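Local coordinates for protein beta-L-arabinobiosidase (Bacteroides thetaiotaomicron, PDB 5MQR) that probably hydrolyses arabinofuranosyl linkages of plant pectin, serving as a large multidomain glycoside hydrolase of a gut bacterium, at residues D615-Y623 / D1057-T1067; I409-D417 / R463-L471. All coordinates share one frame; numbering follows the deposited sequence.

Interaction 1: residues D615-Y623 / D1057-T1067; sequences DASSAFLKY and DNVLYHGHNLT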
ATOM      1  N   ASP A 615      -2.453   7.888  15.653  1.00 26.36           N
ATOM      2  CA  ASP A 615      -2.854   7.382  14.349  1.00 25.62           C
ATOM      3  C   ASP A 615      -2.275   6.014  13.993  1.00 25.39           C
ATOM      4  O   ASP A 615      -2.240   5.641  12.807  1.00 24.69           O
ATOM      5  CB  ASP A 615      -2.557   8.421  13.250  1.00 25.20           C
ATOM      6  CG  ASP A 615      -1.084   8.661  13.013  1.00 24.88           C
ATOM      7  OD1 ASP A 615      -0.229   8.204  13.793  1.00 23.92           O
ATOM      8  OD2 ASP A 615      -0.791   9.375  12.017  1.00 25.75           O
ATOM      9  N   ALA A 616      -1.860   5.244  15.005  1.00 25.68           N
ATOM     10  CA  ALA A 616      -1.390   3.845  14.783  1.00 25.75           C
ATOM     11  C   ALA A 616      -2.459   2.910  14.188  1.00 25.60           C
ATOM     12  O   ALA A 616      -2.154   1.840  13.677  1.00 24.98           O
ATOM     13  CB  ALA A 616      -0.911   3.240  16.103  1.00 25.90           C
ATOM     14  N   SER A 617      -3.719   3.284  14.346  1.00 25.84           N
ATOM     15  CA  SER A 617      -4.840   2.532  13.799  1.00 26.30           C
ATOM     16  C   SER A 617      -5.007   2.739  12.258  1.00 25.78           C
ATOM     17  O   SER A 617      -5.761   1.987  11.601  1.00 26.77           O
ATOM     18  CB  SER A 617      -6.107   2.949  14.576  1.00 27.38           C
ATOM     19  OG  SER A 617      -6.116   4.382  14.819  1.00 27.89           O
ATOM     20  N   SER A 618      -4.326   3.750  11.702  1.00 24.09           N
ATOM     21  CA  SER A 618      -4.311   4.044  10.270  1.00 23.38           C
ATOM     22  C   SER A 618      -3.226   3.232   9.573  1.00 23.89           C
ATOM     23  O   SER A 618      -2.086   3.305   9.938  1.00 23.61           O
ATOM     24  CB  SER A 618      -4.049   5.529  10.038  1.00 23.16           C
ATOM     25  OG  SER A 618      -4.370   5.919   8.701  1.00 23.21           O
ATOM     26  N   ALA A 619      -3.587   2.474   8.548  1.00 24.11           N
ATOM     27  CA  ALA A 619      -2.668   1.517   7.928  1.00 24.17           C
ATOM     28  C   ALA A 619      -1.724   2.119   6.870  1.00 24.06           C
ATOM     29  O   ALA A 619      -0.604   1.656   6.739  1.00 25.06           O
ATOM     30  CB  ALA A 619      -3.474   0.360   7.325  1.00 24.28           C
ATOM     31  N   PHE A 620      -2.204   3.086   6.092  1.00 23.58           N
ATOM     32  CA  PHE A 620      -1.442   3.721   5.015  1.00 23.63           C
ATOM     33  C   PHE A 620      -1.282   5.222   5.258  1.00 24.53           C
ATOM     34  O   PHE A 620      -0.158   5.741   5.200  1.00 26.70           O
ATOM     35  CB  PHE A 620      -2.096   3.447   3.658  1.00 23.43           C
ATOM     36  CG  PHE A 620      -2.071   2.005   3.269  1.00 23.55           C
ATOM     37  CD1 PHE A 620      -2.962   1.092   3.856  1.00 23.91           C
ATOM     38  CD2 PHE A 620      -1.132   1.532   2.358  1.00 23.50           C
ATOM     39  CE1 PHE A 620      -2.931  -0.254   3.532  1.00 23.42           C
ATOM     40  CE2 PHE A 620      -1.094   0.186   2.034  1.00 23.57           C
ATOM     41  CZ  PHE A 620      -1.991  -0.705   2.631  1.00 24.10           C
ATOM     42  N   LEU A 621      -2.365   5.929   5.574  1.00 23.29           N
ATOM     43  CA  LEU A 621      -2.279   7.377   5.784  1.00 22.82           C
ATOM     44  C   LEU A 621      -1.849   7.721   7.202  1.00 23.52           C
ATOM     45  O   LEU A 621      -2.155   6.988   8.151  1.00 22.73           O
ATOM     46  CB  LEU A 621      -3.640   8.038   5.487  1.00 22.63           C
ATOM     47  CG  LEU A 621      -4.228   7.744   4.095  1.00 21.69           C
ATOM     48  CD1 LEU A 621      -5.554   8.468   3.910  1.00 22.13           C
ATOM     49  CD2 LEU A 621      -3.257   8.098   2.970  1.00 21.22           C
ATOM     50  N   LYS A 622      -1.147   8.848   7.332  1.00 23.87           N
ATOM     51  CA  LYS A 622      -0.703   9.350   8.616  1.00 25.13           C
ATOM     52  C   LYS A 622      -1.141  10.794   8.806  1.00 24.62           C
ATOM     53  O   LYS A 622      -1.088  11.609   7.878  1.00 22.70           O
ATOM     54  CB  LYS A 622       0.823   9.236   8.730  1.00 27.30           C
ATOM     55  CG  LYS A 622       1.364   7.785   8.674  1.00 29.15           C
ATOM     56  CD  LYS A 622       0.956   6.969   9.901  1.00 31.42           C
ATOM     57  CE  LYS A 622       0.651   5.488   9.593  1.00 33.90           C
ATOM     58  NZ  LYS A 622       0.319   4.735  10.869  1.00 35.18           N
ATOM     59  N   TYR A 623      -1.579  11.103  10.024  1.00 24.81           N
ATOM     60  CA  TYR A 623      -2.127  12.403  10.316  1.00 24.16           C
ATOM     61  C   TYR A 623      -1.111  13.508  10.049  1.00 24.16           C
ATOM     62  O   TYR A 623      -1.491  14.560   9.551  1.00 24.16           O
ATOM     63  CB  TYR A 623      -2.687  12.500  11.747  1.00 24.58           C
ATOM     64  CG  TYR A 623      -3.276  13.871  11.974  1.00 23.86           C
ATOM     65  CD1 TYR A 623      -4.483  14.212  11.386  1.00 23.67           C
ATOM     66  CD2 TYR A 623      -2.569  14.869  12.675  1.00 23.78           C
ATOM     67  CE1 TYR A 623      -4.997  15.496  11.501  1.00 23.77           C
ATOM     68  CE2 TYR A 623      -3.103  16.157  12.818  1.00 23.89           C
ATOM     69  CZ  TYR A 623      -4.324  16.451  12.219  1.00 23.76           C
ATOM     70  OH  TYR A 623      -4.888  17.703  12.276  1.00 25.47           O
ATOM     71  N   ASP A1057      -9.005   5.909   5.377  1.00 20.98           N
ATOM     72  CA  ASP A1057      -8.246   5.125   6.336  1.00 21.38           C
ATOM     73  C   ASP A1057      -8.648   5.531   7.734  1.00 21.42           C
ATOM     74  O   ASP A1057      -9.321   6.549   7.945  1.00 21.37           O
ATOM     75  CB  ASP A1057      -6.770   5.415   6.129  1.00 21.73           C
ATOM     76  CG  ASP A1057      -5.871   4.245   6.456  1.00 22.38           C
ATOM     77  OD1 ASP A1057      -6.267   3.280   7.145  1.00 22.71           O
ATOM     78  OD2 ASP A1057      -4.714   4.307   6.013  1.00 23.25           O
ATOM     79  N   ASN A1058      -8.208   4.723   8.686  1.00 21.58           N
ATOM     80  CA  ASN A1058      -8.403   4.968  10.100  1.00 21.84           C
ATOM     81  C   ASN A1058      -9.886   4.994  10.461  1.00 21.72           C
ATOM     82  O   ASN A1058     -10.274   5.709  11.384  1.00 22.14           O
ATOM     83  CB  ASN A1058      -7.713   6.282  10.547  1.00 22.00           C
ATOM     84  CG  ASN A1058      -7.390   6.302  12.040  1.00 21.88           C
ATOM     85  OD1 ASN A1058      -7.182   5.266  12.643  1.00 23.15           O
ATOM     86  ND2 ASN A1058      -7.354   7.472  12.627  1.00 21.81           N
ATOM     87  N   VAL A1059     -10.698   4.196   9.769  1.00 21.15           N
ATOM     88  CA  VAL A1059     -12.126   4.175  10.051  1.00 21.48           C
ATOM     89  C   VAL A1059     -12.370   3.189  11.198  1.00 21.95           C
ATOM     90  O   VAL A1059     -11.958   2.017  11.101  1.00 22.35           O
ATOM     91  CB  VAL A1059     -12.938   3.729   8.817  1.00 21.66           C
ATOM     92  CG1 VAL A1059     -14.425   3.583   9.161  1.00 21.98           C
ATOM     93  CG2 VAL A1059     -12.750   4.697   7.661  1.00 21.77           C
ATOM     94  N   LEU A1060     -13.039   3.629  12.264  1.00 21.77           N
ATOM     95  CA  LEU A1060     -13.473   2.711  13.318  1.00 22.02           C
ATOM     96  C   LEU A1060     -14.866   2.233  12.987  1.00 22.30           C
ATOM     97  O   LEU A1060     -15.831   2.984  13.063  1.00 22.18           O
ATOM     98  CB  LEU A1060     -13.448   3.364  14.695  1.00 22.31           C
ATOM     99  CG  LEU A1060     -13.628   2.424  15.905  1.00 22.91           C
ATOM    100  CD1 LEU A1060     -12.552   1.334  15.931  1.00 22.94           C
ATOM    101  CD2 LEU A1060     -13.575   3.244  17.183  1.00 22.89           C
ATOM    102  N   TYR A1061     -14.962   0.973  12.594  1.00 23.11           N
ATOM    103  CA  TYR A1061     -16.215   0.379  12.143  1.00 23.44           C
ATOM    104  C   TYR A1061     -16.333  -0.975  12.818  1.00 23.66           C
ATOM    105  O   TYR A1061     -15.504  -1.851  12.566  1.00 23.21           O
ATOM    106  CB  TYR A1061     -16.198   0.220  10.610  1.00 23.15           C
ATOM    107  CG  TYR A1061     -17.454  -0.419  10.055  1.00 24.14           C
ATOM    108  CD1 TYR A1061     -18.597   0.353   9.783  1.00 24.52           C
ATOM    109  CD2 TYR A1061     -17.526  -1.802   9.818  1.00 24.66           C
ATOM    110  CE1 TYR A1061     -19.761  -0.229   9.281  1.00 25.01           C
ATOM    111  CE2 TYR A1061     -18.684  -2.386   9.317  1.00 25.25           C
ATOM    112  CZ  TYR A1061     -19.799  -1.597   9.053  1.00 25.44           C
ATOM    113  OH  TYR A1061     -20.948  -2.158   8.573  1.00 26.06           O
ATOM    114  N   HIS A1062     -17.344  -1.150  13.666  1.00 24.07           N
ATOM    115  CA  HIS A1062     -17.586  -2.428  14.356  1.00 24.81           C
ATOM    116  C   HIS A1062     -16.372  -2.933  15.179  1.00 24.94           C
ATOM    117  O   HIS A1062     -16.070  -4.137  15.225  1.00 25.06           O
ATOM    118  CB  HIS A1062     -18.038  -3.515  13.352  1.00 25.17           C
ATOM    119  CG  HIS A1062     -19.415  -3.313  12.817  1.00 25.38           C
ATOM    120  ND1 HIS A1062     -20.307  -4.346  12.669  1.00 25.64           N
ATOM    121  CD2 HIS A1062     -20.054  -2.200  12.393  1.00 25.54           C
ATOM    122  CE1 HIS A1062     -21.438  -3.881  12.181  1.00 26.12           C
ATOM    123  NE2 HIS A1062     -21.313  -2.579  12.008  1.00 25.92           N
ATOM    124  N   GLY A1063     -15.698  -2.011  15.853  1.00 24.57           N
ATOM    125  CA  GLY A1063     -14.524  -2.370  16.654  1.00 24.97           C
ATOM    126  C   GLY A1063     -13.266  -2.731  15.897  1.00 24.78           C
ATOM    127  O   GLY A1063     -12.321  -3.157  16.499  1.00 25.67           O
ATOM    128  N   HIS A1064     -13.249  -2.520  14.581  1.00 24.81           N
ATOM    129  CA  HIS A1064     -12.111  -2.802  13.714  1.00 24.20           C
ATOM    130  C   HIS A1064     -11.712  -1.523  13.002  1.00 22.86           C
ATOM    131  O   HIS A1064     -12.529  -0.629  12.851  1.00 22.51           O
ATOM    132  CB  HIS A1064     -12.505  -3.857  12.692  1.00 24.83           C
ATOM    133  CG  HIS A1064     -12.658  -5.217  13.284  1.00 26.11           C
ATOM    134  ND1 HIS A1064     -13.737  -5.571  14.072  1.00 27.08           N
ATOM    135  CD2 HIS A1064     -11.852  -6.304  13.233  1.00 26.41           C
ATOM    136  CE1 HIS A1064     -13.593  -6.823  14.471  1.00 27.53           C
ATOM    137  NE2 HIS A1064     -12.460  -7.290  13.973  1.00 27.38           N
ATOM    138  N   ASN A1065     -10.460  -1.440  12.590  1.00 22.16           N
ATOM    139  CA  ASN A1065      -9.941  -0.285  11.862  1.00 22.60           C
ATOM    140  C   ASN A1065      -9.944  -0.574  10.365  1.00 22.69           C
ATOM    141  O   ASN A1065      -9.229  -1.476   9.939  1.00 23.06           O
ATOM    142  CB  ASN A1065      -8.523   0.042  12.324  1.00 22.54           C
ATOM    143  CG  ASN A1065      -8.480   0.444  13.790  1.00 22.63           C
ATOM    144  OD1 ASN A1065      -9.182   1.360  14.210  1.00 22.36           O
ATOM    145  ND2 ASN A1065      -7.683  -0.246  14.567  1.00 22.48           N
ATOM    146  N   LEU A1066     -10.745   0.153   9.573  1.00 22.43           N
ATOM    147  CA  LEU A1066     -10.832  -0.143   8.139  1.00 22.58           C
ATOM    148  C   LEU A1066     -10.085   0.840   7.307  1.00 22.05           C
ATOM    149  O   LEU A1066      -9.948   2.023   7.662  1.00 22.16           O
ATOM    150  CB  LEU A1066     -12.277  -0.226   7.602  1.00 23.42           C
ATOM    151  CG  LEU A1066     -13.326  -1.105   8.278  1.00 24.32           C
ATOM    152  CD1 LEU A1066     -14.567  -1.282   7.390  1.00 25.45           C
ATOM    153  CD2 LEU A1066     -12.792  -2.438   8.674  1.00 24.51           C
ATOM    154  N   THR A1067      -9.627   0.332   6.172  1.00 22.03           N
ATOM    155  CA  THR A1067      -9.026   1.142   5.122  1.00 22.15           C
ATOM    156  C   THR A1067      -9.667   0.757   3.811  1.00 22.05           C
ATOM    157  O   THR A1067      -9.831  -0.420   3.529  1.00 22.54           O
ATOM    158  CB  THR A1067      -7.532   0.845   4.996  1.00 21.73           C
ATOM    159  OG1 THR A1067      -6.952   0.883   6.290  1.00 21.79           O
ATOM    160  CG2 THR A1067      -6.847   1.814   4.081  1.00 21.45           C
TER

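Interaction 2: residues I409-D417 / R463-L471; sequences INASAHADD and RKIPASKEL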
ATOM      1  N   ILE A 409       6.795  -1.127   0.061  1.00 26.94           N
ATOM      2  CA  ILE A 409       7.822  -0.370   0.764  1.00 28.33           C
ATOM      3  C   ILE A 409       7.619  -0.442   2.288  1.00 28.29           C
ATOM      4  O   ILE A 409       8.559  -0.734   3.029  1.00 29.85           O
ATOM      5  CB  ILE A 409       7.856   1.127   0.371  1.00 28.89           C
ATOM      6  CG1 ILE A 409       7.866   1.338  -1.147  1.00 30.90           C
ATOM      7  CG2 ILE A 409       9.044   1.820   1.024  1.00 28.91           C
ATOM      8  CD1 ILE A 409       8.851   0.476  -1.883  1.00 32.18           C
ATOM      9  N   ASN A 410       6.417  -0.134   2.759  1.00 27.24           N
ATOM     10  CA  ASN A 410       6.154  -0.069   4.195  1.00 27.00           C
ATOM     11  C   ASN A 410       5.260  -1.182   4.631  1.00 25.11           C
ATOM     12  O   ASN A 410       4.501  -1.713   3.846  1.00 25.44           O
ATOM     13  CB  ASN A 410       5.489   1.246   4.559  1.00 28.50           C
ATOM     14  CG  ASN A 410       6.308   2.434   4.141  1.00 30.06           C
ATOM     15  OD1 ASN A 410       7.529   2.481   4.306  1.00 31.83           O
ATOM     16  ND2 ASN A 410       5.638   3.403   3.577  1.00 32.16           N
ATOM     17  N   ALA A 411       5.354  -1.528   5.901  1.00 24.23           N
ATOM     18  CA  ALA A 411       4.491  -2.520   6.479  1.00 24.10           C
ATOM     19  C   ALA A 411       3.171  -1.806   6.815  1.00 23.74           C
ATOM     20  O   ALA A 411       3.195  -0.691   7.345  1.00 24.89           O
ATOM     21  CB  ALA A 411       5.127  -3.094   7.723  1.00 24.46           C
ATOM     22  N   SER A 412       2.048  -2.435   6.493  1.00 22.51           N
ATOM     23  CA  SER A 412       0.734  -1.860   6.734  1.00 22.30           C
ATOM     24  C   SER A 412       0.110  -2.334   8.057  1.00 22.38           C
ATOM     25  O   SER A 412      -0.938  -1.835   8.463  1.00 22.36           O
ATOM     26  CB  SER A 412      -0.196  -2.183   5.564  1.00 22.05           C
ATOM     27  OG  SER A 412      -0.585  -3.532   5.550  1.00 23.22           O
ATOM     28  N   ALA A 413       0.754  -3.298   8.704  1.00 21.95           N
ATOM     29  CA  ALA A 413       0.327  -3.807   9.974  1.00 22.28           C
ATOM     30  C   ALA A 413       1.525  -4.164  10.845  1.00 22.61           C
ATOM     31  O   ALA A 413       2.576  -4.567  10.349  1.00 21.51           O
ATOM     32  CB  ALA A 413      -0.516  -5.042   9.768  1.00 22.68           C
ATOM     33  N   HIS A 414       1.304  -4.051  12.150  1.00 23.19           N
ATOM     34  CA  HIS A 414       2.236  -4.501  13.156  1.00 23.57           C
ATOM     35  C   HIS A 414       2.370  -6.013  13.148  1.00 24.04           C
ATOM     36  O   HIS A 414       1.530  -6.733  12.615  1.00 24.89           O
ATOM     37  CB  HIS A 414       1.812  -4.012  14.545  1.00 23.51           C
ATOM     38  CG  HIS A 414       2.221  -2.604  14.802  1.00 24.14           C
ATOM     39  ND1 HIS A 414       3.479  -2.273  15.257  1.00 24.43           N
ATOM     40  CD2 HIS A 414       1.582  -1.432  14.573  1.00 24.04           C
ATOM     41  CE1 HIS A 414       3.588  -0.960  15.327  1.00 24.41           C
ATOM     42  NE2 HIS A 414       2.453  -0.428  14.909  1.00 24.42           N
ATOM     43  N   ALA A 415       3.445  -6.466  13.771  1.00 23.82           N
ATOM     44  CA  ALA A 415       3.777  -7.862  13.857  1.00 23.62           C
ATOM     45  C   ALA A 415       2.887  -8.545  14.881  1.00 24.33           C
ATOM     46  O   ALA A 415       2.620  -8.020  15.961  1.00 22.61           O
ATOM     47  CB  ALA A 415       5.239  -8.031  14.259  1.00 23.25           C
ATOM     48  N   ASP A 416       2.452  -9.742  14.520  1.00 25.69           N
ATOM     49  CA  ASP A 416       1.857 -10.660  15.464  1.00 27.64           C
ATOM     50  C   ASP A 416       2.023 -12.046  14.846  1.00 28.12           C
ATOM     51  O   ASP A 416       1.110 -12.568  14.224  1.00 29.94           O
ATOM     52  CB  ASP A 416       0.383 -10.283  15.734  1.00 28.69           C
ATOM     53  CG  ASP A 416      -0.232 -11.120  16.823  1.00 30.30           C
ATOM     54  OD1 ASP A 416       0.495 -11.824  17.566  1.00 31.77           O
ATOM     55  OD2 ASP A 416      -1.463 -11.077  16.935  1.00 32.37           O
ATOM     56  N   ASP A 417       3.212 -12.611  15.022  1.00 28.05           N
ATOM     57  CA  ASP A 417       3.720 -13.664  14.179  1.00 27.84           C
ATOM     58  C   ASP A 417       3.857 -14.924  14.994  1.00 28.73           C
ATOM     59  O   ASP A 417       4.482 -14.931  16.055  1.00 29.01           O
ATOM     60  CB  ASP A 417       5.090 -13.286  13.609  1.00 27.68           C
ATOM     61  CG  ASP A 417       5.076 -11.973  12.805  1.00 26.91           C
ATOM     62  OD1 ASP A 417       4.010 -11.388  12.501  1.00 25.75           O
ATOM     63  OD2 ASP A 417       6.189 -11.516  12.479  1.00 27.65           O
ATOM     64  N   ARG A 463      12.328  -7.503  10.879  1.00 25.33           N
ATOM     65  CA  ARG A 463      10.866  -7.352  10.802  1.00 25.17           C
ATOM     66  C   ARG A 463      10.541  -5.875  10.588  1.00 24.39           C
ATOM     67  O   ARG A 463      10.709  -5.049  11.495  1.00 23.60           O
ATOM     68  CB  ARG A 463      10.180  -7.888  12.069  1.00 24.86           C
ATOM     69  CG  ARG A 463       8.670  -7.872  12.045  1.00 24.76           C
ATOM     70  CD  ARG A 463       8.108  -8.702  10.912  1.00 24.73           C
ATOM     71  NE  ARG A 463       6.699  -9.086  11.042  1.00 24.30           N
ATOM     72  CZ  ARG A 463       5.651  -8.389  10.594  1.00 24.31           C
ATOM     73  NH1 ARG A 463       5.791  -7.201  10.009  1.00 24.65           N
ATOM     74  NH2 ARG A 463       4.433  -8.891  10.730  1.00 23.91           N
ATOM     75  N   LYS A 464      10.118  -5.540   9.376  1.00 24.08           N
ATOM     76  CA  LYS A 464       9.634  -4.197   9.108  1.00 24.42           C
ATOM     77  C   LYS A 464       8.205  -4.017   9.669  1.00 23.48           C
ATOM     78  O   LYS A 464       7.358  -4.888   9.521  1.00 23.30           O
ATOM     79  CB  LYS A 464       9.681  -3.914   7.616  1.00 25.30           C
ATOM     80  CG  LYS A 464       9.675  -2.440   7.304  1.00 26.63           C
ATOM     81  CD  LYS A 464      10.268  -2.152   5.926  1.00 27.14           C
ATOM     82  CE  LYS A 464      10.457  -0.666   5.799  1.00 26.92           C
ATOM     83  NZ  LYS A 464      10.891  -0.312   4.436  1.00 27.38           N
ATOM     84  N   ILE A 465       7.971  -2.905  10.351  1.00 23.06           N
ATOM     85  CA  ILE A 465       6.672  -2.601  10.974  1.00 22.49           C
ATOM     86  C   ILE A 465       6.289  -1.165  10.627  1.00 21.98           C
ATOM     87  O   ILE A 465       7.140  -0.411  10.146  1.00 21.68           O
ATOM     88  CB  ILE A 465       6.731  -2.762  12.497  1.00 22.98           C
ATOM     89  CG1 ILE A 465       7.835  -1.892  13.085  1.00 23.62           C
ATOM     90  CG2 ILE A 465       6.930  -4.223  12.857  1.00 23.59           C
ATOM     91  CD1 ILE A 465       7.687  -1.654  14.556  1.00 24.38           C
ATOM     92  N   PRO A 466       5.016  -0.774  10.870  1.00 21.23           N
ATOM     93  CA  PRO A 466       4.645   0.633  10.669  1.00 21.12           C
ATOM     94  C   PRO A 466       5.507   1.559  11.527  1.00 21.16           C
ATOM     95  O   PRO A 466       5.708   1.290  12.711  1.00 20.86           O
ATOM     96  CB  PRO A 466       3.170   0.697  11.116  1.00 20.72           C
ATOM     97  CG  PRO A 466       2.686  -0.704  11.070  1.00 21.13           C
ATOM     98  CD  PRO A 466       3.887  -1.570  11.387  1.00 21.28           C
ATOM     99  N   ALA A 467       6.025   2.601  10.887  1.00 21.31           N
ATOM    100  CA  ALA A 467       6.872   3.603  11.516  1.00 22.24           C
ATOM    101  C   ALA A 467       6.173   4.137  12.755  1.00 22.65           C
ATOM    102  O   ALA A 467       5.045   4.624  12.647  1.00 22.68           O
ATOM    103  CB  ALA A 467       7.147   4.735  10.522  1.00 21.83           C
ATOM    104  N   SER A 468       6.821   4.020  13.913  1.00 22.69           N
ATOM    105  CA  SER A 468       6.183   4.255  15.199  1.00 23.40           C
ATOM    106  C   SER A 468       7.047   5.121  16.128  1.00 24.80           C
ATOM    107  O   SER A 468       8.275   4.967  16.186  1.00 23.92           O
ATOM    108  CB  SER A 468       5.874   2.909  15.877  1.00 24.10           C
ATOM    109  OG  SER A 468       5.025   2.075  15.073  1.00 24.02           O
ATOM    110  N   LYS A 469       6.386   6.018  16.862  1.00 26.20           N
ATOM    111  CA  LYS A 469       7.029   6.909  17.833  1.00 28.11           C
ATOM    112  C   LYS A 469       7.041   6.262  19.199  1.00 27.48           C
ATOM    113  O   LYS A 469       8.065   6.280  19.871  1.00 27.18           O
ATOM    114  CB  LYS A 469       6.316   8.262  17.902  1.00 29.95           C
ATOM    115  CG  LYS A 469       6.288   9.014  16.591  1.00 32.32           C
ATOM    116  CD  LYS A 469       5.399  10.262  16.648  1.00 35.82           C
ATOM    117  CE  LYS A 469       5.001  10.737  15.233  1.00 39.43           C
ATOM    118  NZ  LYS A 469       3.821  11.679  15.180  1.00 40.38           N
ATOM    119  N   GLU A 470       5.889   5.722  19.606  1.00 27.47           N
ATOM    120  CA  GLU A 470       5.772   4.856  20.781  1.00 28.53           C
ATOM    121  C   GLU A 470       5.635   3.417  20.274  1.00 26.56           C
ATOM    122  O   GLU A 470       4.773   3.126  19.426  1.00 24.71           O
ATOM    123  CB  GLU A 470       4.554   5.236  21.614  1.00 31.26           C
ATOM    124  CG  GLU A 470       4.553   6.677  22.115  1.00 34.19           C
ATOM    125  CD  GLU A 470       5.599   6.927  23.205  1.00 37.92           C
ATOM    126  OE1 GLU A 470       5.613   6.183  24.221  1.00 40.11           O
ATOM    127  OE2 GLU A 470       6.415   7.869  23.042  1.00 40.39           O
ATOM    128  N   LEU A 471       6.504   2.536  20.771  1.00 25.55           N
ATOM    129  CA  LEU A 471       6.578   1.168  20.293  1.00 25.24           C
ATOM    130  C   LEU A 471       6.766   0.178  21.427  1.00 25.79           C
ATOM    131  O   LEU A 471       7.642   0.368  22.289  1.00 25.82           O
ATOM    132  CB  LEU A 471       7.736   1.046  19.302  1.00 24.87           C
ATOM    133  CG  LEU A 471       8.009  -0.290  18.632  1.00 24.36           C
ATOM    134  CD1 LEU A 471       6.837  -0.721  17.774  1.00 24.43           C
ATOM    135  CD2 LEU A 471       9.250  -0.186  17.771  1.00 24.22           C
TER
HETATM  136  O   HOH W   1       7.065   0.157   7.564  1.00 21.93           O
HETATM  137  O   HOH W   2       3.176  -6.790   8.989  1.00 23.68           O
HETATM  138  O   HOH W   3       1.503  -8.920  10.964  1.00 35.12           O
HETATM  139  O   HOH W   4       1.972   2.266  14.415  1.00 36.71           O

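Interaction 1: residues D615-Y623 / D1057-T1067
Ser618 and Asn1058 form the nearest CA pair, 4.2 Å apart, between the irregular loop 615-623, which opens with a type I turn at Asp615-Ser618, and the beta hairpin 1057-1067. The hairpin, closed by a type I' turn at Tyr1061-His1064, has a G1 beta bulge that sets Asn1058 and Val1059 opposite Leu1066; it lies within the glycosyl hydrolase family 65 C-terminal region, in an antiparallel sheet with 660-662 as an edge strand. Asp1057 reaches into the loop and accepts three consecutive amides. Its OD1 takes Ala619 N at 3.1 Å; its OD2 takes Phe620 N on the syn lone pair at 2.8 Å and Leu621 N, from the anti side, at 2.9 Å, the last nearly straight (168°). Thr1067 OG1 bonds to Asp1057 OD1 at 2.6 Å from above the carboxylate plane, and Asn1058 N meets the same oxygen, so five donors fix the group's rotation. Removing both carboxylate oxygens, an alanine here would probably leave the three loop amides and Thr1067 OG1 without their acceptor. Ser617 OG, set between its backbone N and carbonyl carbon (chi1 41°), donates to a lone pair of Asn1058 OD1 at 2.6 Å, in the carbonyl plane. Ser617 CB packs 3.5 Å from OD1 of Asn1065, the amide oxygen hydrogen-bonded to Arg723 NH2. The Phe620 and Thr1067 side chains cross at about a right angle, Phe620 CD1 4.0 Å from Thr1067 CG2.

Interaction 2: residues I409-D417 / R463-L471
Arg463 meets Asp417 side-on in a two-pronged salt bridge: NE to OD2 at 2.9 Å and NH2 to OD1 at 3.1 Å. Both oxygens use their syn lone pairs, and the guanidinium and carboxylate planes lie only 8° apart. The arginine chain bends at chi2 (60°), folding the guanidinium back so that NH1 can donate to the carbonyl oxygen of Lys464. Ala415 CB sits 3.5 Å above the guanidinium plane, toward its rim, while two waters in that plane relay NH1 to Ala413 O and, through a weak bond, NH2 to His414 O. Asp417 OD2 has a second donor in Trp431 NE1. Lys464 runs out extended, and its NZ donates to Ile409 O at 2.8 Å; Ser46 OG and Pro47 O accept from the same ammonium. The methyl of Ala411 rests on this strand, its CB 3.4 Å from Lys464 O. Strand 460-468, within the sialidase-like CBM region, belongs to a mixed sheet that also takes in strands 52-57 and 397-403; the chain then passes into strand 470-479 of an antiparallel sheet, where Ala415 and Asp417 pair with strand 600-610. A water joins Ile465 O to Ala411 N. Pro466 supplies a CH-pi contact, with CD 3.8 Å from the His414 ring centroid and 2° off the ring normal. His414 ND1 is held by Thr609 OG1, while a water in the ring plane connects NE2 to Ser468 OG. That hydroxyl also lies 3.4 Å from His414 CE1, near the ring plane. Leu471 CD1 approaches the same CE1 at the ring edge, 4.1 Å away.

In the fold
Interactions 1 and 2 have centres about 14 Å apart and touch through Ser412 and the 615-623 loop. Ala619 CB is 3.5 Å from Ser412 O, and Phe620 CZ is 3.7 Å from Ser412 CB. Ser412 OG bonds Gly1089 O, between strands 1082-1087 and 1090-1095, which links 409-417 to that hairpin; the Phe620 ring meets Phe1086 of the same hairpin from the 615-623 loop. Along the chain interaction 2 closes before interaction 1 opens. Strand 600-610, paired with Ala415 and Asp417, leads into the 615-623 loop. Interaction 2 also lies near bound species: the side chain of Lys464 is about 8 Å from the sodium ion, and that of Asp417 about 4 Å from a bound HEPES buffer molecule.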